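Local coordinates for aspartyl-tRNA synthetase 2 (Thermus thermophilus, PDB 1N9W), which attaches L-aspartate, after activation by ATP, to both tRNA(Asp) and tRNA(Asn), acting as a non-discriminating class II aminoacyl-tRNA synthetase, at residues B[353-363]-B[376-385]. Residues are numbered along the deposited sequence; the frame is centred on the assembly and turned at random.
Sequences IHRYEELLESL and YLEVFKYGMP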
ATOM      1  N   ILE B 353      15.941 -15.200 -15.685  1.00 42.81           N
ATOM      2  CA  ILE B 353      17.112 -16.077 -15.692  1.00 45.30           C
ATOM      3  C   ILE B 353      17.796 -15.965 -14.327  1.00 45.72           C
ATOM      4  O   ILE B 353      18.061 -14.860 -13.852  1.00 45.91           O
ATOM      5  CB  ILE B 353      18.119 -15.655 -16.793  1.00 46.41           C
ATOM      6  CG1 ILE B 353      17.460 -15.774 -18.171  1.00 46.04           C
ATOM      7  CG2 ILE B 353      19.377 -16.519 -16.722  1.00 45.86           C
ATOM      8  CD1 ILE B 353      18.277 -15.169 -19.295  1.00 48.48           C
ATOM      9  N   HIS B 354      18.092 -17.101 -13.700  1.00 47.12           N
ATOM     10  CA  HIS B 354      18.724 -17.095 -12.378  1.00 48.08           C
ATOM     11  C   HIS B 354      20.195 -17.477 -12.359  1.00 50.09           C
ATOM     12  O   HIS B 354      20.909 -17.147 -11.412  1.00 49.53           O
ATOM     13  CB  HIS B 354      17.967 -18.019 -11.430  1.00 47.47           C
ATOM     14  CG  HIS B 354      17.786 -19.406 -11.959  1.00 46.44           C
ATOM     15  ND1 HIS B 354      16.936 -19.697 -13.003  1.00 45.71           N
ATOM     16  CD2 HIS B 354      18.329 -20.585 -11.574  1.00 46.12           C
ATOM     17  CE1 HIS B 354      16.959 -20.998 -13.236  1.00 45.49           C
ATOM     18  NE2 HIS B 354      17.794 -21.558 -12.385  1.00 46.25           N
ATOM     19  N   ARG B 355      20.648 -18.181 -13.388  1.00 52.58           N
ATOM     20  CA  ARG B 355      22.045 -18.594 -13.453  1.00 55.85           C
ATOM     21  C   ARG B 355      22.925 -17.486 -14.009  1.00 56.37           C
ATOM     22  O   ARG B 355      22.622 -16.894 -15.043  1.00 55.51           O
ATOM     23  CB  ARG B 355      22.186 -19.855 -14.311  1.00 57.56           C
ATOM     24  CG  ARG B 355      21.898 -21.155 -13.568  1.00 61.75           C
ATOM     25  CD  ARG B 355      23.105 -21.652 -12.762  1.00 65.67           C
ATOM     26  NE  ARG B 355      24.135 -22.253 -13.617  1.00 68.78           N
ATOM     27  CZ  ARG B 355      25.070 -21.574 -14.282  1.00 70.50           C
ATOM     28  NH1 ARG B 355      25.134 -20.250 -14.198  1.00 70.51           N
ATOM     29  NH2 ARG B 355      25.942 -22.223 -15.040  1.00 71.39           N
ATOM     30  N   TYR B 356      24.014 -17.208 -13.306  1.00 58.65           N
ATOM     31  CA  TYR B 356      24.949 -16.175 -13.718  1.00 61.86           C
ATOM     32  C   TYR B 356      25.438 -16.429 -15.136  1.00 64.54           C
ATOM     33  O   TYR B 356      25.390 -15.542 -15.989  1.00 64.28           O
ATOM     34  CB  TYR B 356      26.149 -16.150 -12.779  1.00 61.97           C
ATOM     35  CG  TYR B 356      27.215 -15.165 -13.185  1.00 62.81           C
ATOM     36  CD1 TYR B 356      27.024 -13.797 -13.018  1.00 62.60           C
ATOM     37  CD2 TYR B 356      28.423 -15.602 -13.727  1.00 62.92           C
ATOM     38  CE1 TYR B 356      28.012 -12.886 -13.373  1.00 63.27           C
ATOM     39  CE2 TYR B 356      29.418 -14.698 -14.086  1.00 63.23           C
ATOM     40  CZ  TYR B 356      29.206 -13.345 -13.904  1.00 63.10           C
ATOM     41  OH  TYR B 356      30.195 -12.447 -14.227  1.00 63.97           O
ATOM     42  N   GLU B 357      25.915 -17.643 -15.382  1.00 67.28           N
ATOM     43  CA  GLU B 357      26.409 -17.999 -16.703  1.00 69.53           C
ATOM     44  C   GLU B 357      25.388 -17.725 -17.797  1.00 70.00           C
ATOM     45  O   GLU B 357      25.731 -17.189 -18.845  1.00 69.75           O
ATOM     46  CB  GLU B 357      26.822 -19.473 -16.745  1.00 70.87           C
ATOM     47  CG  GLU B 357      28.158 -19.750 -16.077  1.00 73.11           C
ATOM     48  CD  GLU B 357      29.252 -18.813 -16.571  1.00 74.65           C
ATOM     49  OE1 GLU B 357      29.454 -18.717 -17.804  1.00 75.20           O
ATOM     50  OE2 GLU B 357      29.909 -18.168 -15.725  1.00 74.52           O
ATOM     51  N   GLU B 358      24.135 -18.093 -17.551  1.00 71.44           N
ATOM     52  CA  GLU B 358      23.084 -17.886 -18.534  1.00 72.62           C
ATOM     53  C   GLU B 358      22.844 -16.405 -18.817  1.00 72.56           C
ATOM     54  O   GLU B 358      22.514 -16.031 -19.940  1.00 72.73           O
ATOM     55  CB  GLU B 358      21.786 -18.553 -18.073  1.00 74.34           C
ATOM     56  CG  GLU B 358      21.894 -20.060 -17.894  1.00 76.18           C
ATOM     57  CD  GLU B 358      20.542 -20.746 -17.837  1.00 77.70           C
ATOM     58  OE1 GLU B 358      19.799 -20.537 -16.853  1.00 79.53           O
ATOM     59  OE2 GLU B 358      20.215 -21.489 -18.789  1.00 77.76           O
ATOM     60  N   LEU B 359      23.011 -15.565 -17.801  1.00 72.59           N
ATOM     61  CA  LEU B 359      22.816 -14.129 -17.972  1.00 71.98           C
ATOM     62  C   LEU B 359      23.876 -13.538 -18.897  1.00 71.12           C
ATOM     63  O   LEU B 359      23.558 -12.783 -19.817  1.00 70.69           O
ATOM     64  CB  LEU B 359      22.874 -13.405 -16.623  1.00 71.90           C
ATOM     65  CG  LEU B 359      21.613 -13.394 -15.757  1.00 71.71           C
ATOM     66  CD1 LEU B 359      21.919 -12.730 -14.430  1.00 71.96           C
ATOM     67  CD2 LEU B 359      20.504 -12.652 -16.476  1.00 71.77           C
ATOM     68  N   LEU B 360      25.134 -13.885 -18.646  1.00 69.57           N
ATOM     69  CA  LEU B 360      26.240 -13.382 -19.451  1.00 66.83           C
ATOM     70  C   LEU B 360      26.035 -13.655 -20.934  1.00 62.59           C
ATOM     71  O   LEU B 360      26.194 -12.762 -21.766  1.00 64.16           O
ATOM     72  CB  LEU B 360      27.559 -14.018 -19.009  1.00 71.55           C
ATOM     73  CG  LEU B 360      28.200 -13.477 -17.733  1.00 74.38           C
ATOM     74  CD1 LEU B 360      29.522 -14.189 -17.484  1.00 76.67           C
ATOM     75  CD2 LEU B 360      28.427 -11.977 -17.870  1.00 76.18           C
ATOM     76  N   GLU B 361      25.667 -14.886 -21.261  1.00 60.97           N
ATOM     77  CA  GLU B 361      25.469 -15.269 -22.645  1.00 55.35           C
ATOM     78  C   GLU B 361      24.386 -14.443 -23.344  1.00 52.97           C
ATOM     79  O   GLU B 361      24.663 -13.768 -24.339  1.00 52.32           O
ATOM     80  CB  GLU B 361      25.141 -16.761 -22.727  1.00 55.30           C
ATOM     81  CG  GLU B 361      25.402 -17.381 -24.097  1.00 57.68           C
ATOM     82  CD  GLU B 361      26.861 -17.264 -24.529  1.00 58.02           C
ATOM     83  OE1 GLU B 361      27.744 -17.817 -23.828  1.00 56.36           O
ATOM     84  OE2 GLU B 361      27.124 -16.610 -25.568  1.00 58.39           O
ATOM     85  N   SER B 362      23.160 -14.479 -22.828  1.00 50.31           N
ATOM     86  CA  SER B 362      22.052 -13.733 -23.434  1.00 47.49           C
ATOM     87  C   SER B 362      22.306 -12.233 -23.575  1.00 46.30           C
ATOM     88  O   SER B 362      21.774 -11.596 -24.487  1.00 47.51           O
ATOM     89  CB  SER B 362      20.763 -13.962 -22.641  1.00 47.48           C
ATOM     90  OG  SER B 362      20.946 -13.658 -21.277  1.00 48.44           O
ATOM     91  N   LEU B 363      23.098 -11.661 -22.675  1.00 44.06           N
ATOM     92  CA  LEU B 363      23.395 -10.235 -22.756  1.00 42.90           C
ATOM     93  C   LEU B 363      24.147  -9.955 -24.056  1.00 44.67           C
ATOM     94  O   LEU B 363      23.854  -8.985 -24.765  1.00 46.69           O
ATOM     95  CB  LEU B 363      24.247  -9.798 -21.566  1.00 39.75           C
ATOM     96  CG  LEU B 363      23.540  -8.889 -20.550  1.00 40.40           C
ATOM     97  CD1 LEU B 363      24.473  -8.610 -19.378  1.00 39.18           C
ATOM     98  CD2 LEU B 363      23.123  -7.587 -21.224  1.00 39.03           C
ATOM     99  N   TYR B 376      24.704  -5.611 -11.619  1.00 65.97           N
ATOM    100  CA  TYR B 376      23.448  -6.342 -11.724  1.00 63.35           C
ATOM    101  C   TYR B 376      23.695  -7.845 -11.642  1.00 62.87           C
ATOM    102  O   TYR B 376      22.924  -8.579 -11.023  1.00 63.12           O
ATOM    103  CB  TYR B 376      22.771  -6.013 -13.057  1.00 61.65           C
ATOM    104  CG  TYR B 376      21.523  -6.817 -13.338  1.00 59.07           C
ATOM    105  CD1 TYR B 376      20.345  -6.577 -12.638  1.00 58.92           C
ATOM    106  CD2 TYR B 376      21.527  -7.834 -14.292  1.00 58.43           C
ATOM    107  CE1 TYR B 376      19.198  -7.330 -12.883  1.00 58.25           C
ATOM    108  CE2 TYR B 376      20.386  -8.592 -14.545  1.00 57.08           C
ATOM    109  CZ  TYR B 376      19.227  -8.338 -13.838  1.00 57.57           C
ATOM    110  OH  TYR B 376      18.099  -9.093 -14.075  1.00 56.06           O
ATOM    111  N   LEU B 377      24.779  -8.287 -12.271  1.00 61.70           N
ATOM    112  CA  LEU B 377      25.143  -9.699 -12.309  1.00 60.43           C
ATOM    113  C   LEU B 377      25.603 -10.258 -10.959  1.00 58.55           C
ATOM    114  O   LEU B 377      25.517 -11.460 -10.722  1.00 58.66           O
ATOM    115  CB  LEU B 377      26.243  -9.916 -13.359  1.00 60.54           C
ATOM    116  CG  LEU B 377      25.935  -9.542 -14.814  1.00 60.49           C
ATOM    117  CD1 LEU B 377      27.220  -9.566 -15.627  1.00 60.77           C
ATOM    118  CD2 LEU B 377      24.908 -10.500 -15.401  1.00 59.65           C
ATOM    119  N   GLU B 378      26.079  -9.386 -10.079  1.00 57.08           N
ATOM    120  CA  GLU B 378      26.567  -9.801  -8.771  1.00 56.01           C
ATOM    121  C   GLU B 378      25.684 -10.755  -7.983  1.00 54.16           C
ATOM    122  O   GLU B 378      26.089 -11.882  -7.689  1.00 53.58           O
ATOM    123  CB  GLU B 378      26.872  -8.577  -7.912  1.00 58.26           C
ATOM    124  CG  GLU B 378      28.278  -8.064  -8.108  1.00 62.30           C
ATOM    125  CD  GLU B 378      29.318  -9.074  -7.657  1.00 64.65           C
ATOM    126  OE1 GLU B 378      30.501  -8.908  -8.011  1.00 66.39           O
ATOM    127  OE2 GLU B 378      28.952 -10.032  -6.941  1.00 65.93           O
ATOM    128  N   VAL B 379      24.482 -10.315  -7.633  1.00 50.84           N
ATOM    129  CA  VAL B 379      23.583 -11.160  -6.858  1.00 48.61           C
ATOM    130  C   VAL B 379      23.396 -12.547  -7.468  1.00 46.93           C
ATOM    131  O   VAL B 379      23.318 -13.536  -6.744  1.00 45.49           O
ATOM    132  CB  VAL B 379      22.192 -10.499  -6.679  1.00 48.34           C
ATOM    133  CG1 VAL B 379      21.497 -10.360  -8.021  1.00 47.47           C
ATOM    134  CG2 VAL B 379      21.348 -11.326  -5.724  1.00 47.73           C
ATOM    135  N   PHE B 380      23.336 -12.626  -8.792  1.00 45.84           N
ATOM    136  CA  PHE B 380      23.138 -13.915  -9.442  1.00 46.57           C
ATOM    137  C   PHE B 380      24.330 -14.863  -9.302  1.00 47.77           C
ATOM    138  O   PHE B 380      24.382 -15.914  -9.938  1.00 46.39           O
ATOM    139  CB  PHE B 380      22.782 -13.726 -10.914  1.00 45.48           C
ATOM    140  CG  PHE B 380      21.506 -12.968 -11.129  1.00 45.69           C
ATOM    141  CD1 PHE B 380      21.507 -11.576 -11.158  1.00 44.57           C
ATOM    142  CD2 PHE B 380      20.297 -13.643 -11.286  1.00 43.88           C
ATOM    143  CE1 PHE B 380      20.323 -10.868 -11.342  1.00 45.61           C
ATOM    144  CE2 PHE B 380      19.109 -12.943 -11.469  1.00 44.61           C
ATOM    145  CZ  PHE B 380      19.121 -11.550 -11.498  1.00 45.08           C
ATOM    146  N   LYS B 381      25.286 -14.477  -8.469  1.00 49.12           N
ATOM    147  CA  LYS B 381      26.454 -15.298  -8.207  1.00 51.31           C
ATOM    148  C   LYS B 381      26.285 -15.885  -6.808  1.00 51.70           C
ATOM    149  O   LYS B 381      27.242 -16.354  -6.191  1.00 51.91           O
ATOM    150  CB  LYS B 381      27.725 -14.450  -8.288  1.00 53.42           C
ATOM    151  CG  LYS B 381      28.191 -14.206  -9.714  1.00 56.08           C
ATOM    152  CD  LYS B 381      29.029 -12.943  -9.842  1.00 60.04           C
ATOM    153  CE  LYS B 381      29.992 -12.798  -8.761  1.00 62.47           C
ATOM    154  NZ  LYS B 381      30.967 -11.882  -8.745  1.00 64.39           N
ATOM    155  N   TYR B 382      25.050 -15.845  -6.311  1.00 50.65           N
ATOM    156  CA  TYR B 382      24.752 -16.363  -4.985  1.00 49.72           C
ATOM    157  C   TYR B 382      23.491 -17.211  -4.944  1.00 48.44           C
ATOM    158  O   TYR B 382      22.563 -16.940  -4.183  1.00 48.11           O
ATOM    159  CB  TYR B 382      24.663 -15.214  -3.986  1.00 50.76           C
ATOM    160  CG  TYR B 382      25.984 -14.500  -3.813  1.00 53.22           C
ATOM    161  CD1 TYR B 382      26.989 -15.036  -3.007  1.00 53.17           C
ATOM    162  CD2 TYR B 382      26.248 -13.307  -4.493  1.00 54.17           C
ATOM    163  CE1 TYR B 382      28.226 -14.403  -2.882  1.00 54.26           C
ATOM    164  CE2 TYR B 382      27.480 -12.668  -4.377  1.00 54.36           C
ATOM    165  CZ  TYR B 382      28.464 -13.223  -3.569  1.00 55.17           C
ATOM    166  OH  TYR B 382      29.684 -12.598  -3.456  1.00 56.47           O
ATOM    167  N   GLY B 383      23.480 -18.240  -5.786  1.00 46.73           N
ATOM    168  CA  GLY B 383      22.369 -19.167  -5.844  1.00 44.67           C
ATOM    169  C   GLY B 383      20.970 -18.592  -5.928  1.00 43.87           C
ATOM    170  O   GLY B 383      20.061 -19.084  -5.257  1.00 43.31           O
ATOM    171  N   MET B 384      20.779 -17.556  -6.736  1.00 42.46           N
ATOM    172  CA  MET B 384      19.447 -16.991  -6.893  1.00 41.04           C
ATOM    173  C   MET B 384      18.623 -18.152  -7.450  1.00 41.00           C
ATOM    174  O   MET B 384      18.954 -18.714  -8.495  1.00 41.11           O
ATOM    175  CB  MET B 384      19.461 -15.833  -7.896  1.00 38.69           C
ATOM    176  CG  MET B 384      18.213 -14.973  -7.843  1.00 38.58           C
ATOM    177  SD  MET B 384      18.076 -13.982  -6.335  1.00 30.82           S
ATOM    178  CE  MET B 384      18.261 -12.425  -7.017  1.00 38.86           C
ATOM    179  N   PRO B 385      17.545 -18.535  -6.756  1.00 41.02           N
ATOM    180  CA  PRO B 385      16.689 -19.642  -7.194  1.00 41.09           C
ATOM    181  C   PRO B 385      15.819 -19.326  -8.404  1.00 41.85           C
ATOM    182  O   PRO B 385      15.554 -18.162  -8.697  1.00 41.63           O
ATOM    183  CB  PRO B 385      15.850 -19.921  -5.956  1.00 41.59           C
ATOM    184  CG  PRO B 385      15.633 -18.528  -5.419  1.00 41.43           C
ATOM    185  CD  PRO B 385      17.017 -17.919  -5.524  1.00 41.80           C
TER
HETATM  186  O   HOH W   1      21.941 -17.457  -9.117  1.00 31.76           O
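Tyr376 meets Leu359 loosely, its ring flanking the CD1 methyl; its hydroxyl is hydrogen-bonded to Gln184 of helix 181-190. Leu377 wedges between three side chains of helix 356-364. Its CB abuts the edge of the Tyr356 ring, 3.5 Å from CE1, while CD1 crosses to Leu360 CD2 and CD2 rests on Leu359 CB, 3.8 Å away. Phe380 follows, with CG anti to its carbonyl carbon (chi1 -62°), a setting that turns the ring to Leu359. The methyl CD1 of Leu359 sits over one ring face, 3.5 Å from the Phe380 centroid and 20° off the normal, in a CH-pi contact. The carbonyl His354 O lies at the ring edge, 3.6 Å from Phe380 CD2, and Ile353 O lies 3.2 Å from Phe380 CE2. With Phe380 cut back to an alanine, the Leu359 methyl would probably lose its aromatic partner and a gap would open beside the carbonyls of Ile353 and His354. Lys381 runs alongside Tyr356 and lays CG over the tyrosine face, 3.8 Å from the centroid; the opposite face is backed by Leu360 CG. The amino end turns back to Glu378 in a salt bridge with weak hydrogen bonds. No direct hydrogen bond joins the segments; a water lies between His354 O and Phe380 O, 3.0 Å from Phe380 O, and bridges the two carbonyls. Met384 and Pro385 close the contact, their carbonyls facing His354 CB, with Met384 O 3.2 Å from that carbon and hydrogen-bonded to Ser86 of the second subunit. This aromatic-aliphatic packing fastens the helix after strand 344-351 to the segment entering strand 387-393, two adjacent antiparallel strands of the class II catalytic sheet. Helix 181-190 abuts Phe380 and Met384, and the second subunit packs Leu89 on Tyr356 and Glu90 on Lys381.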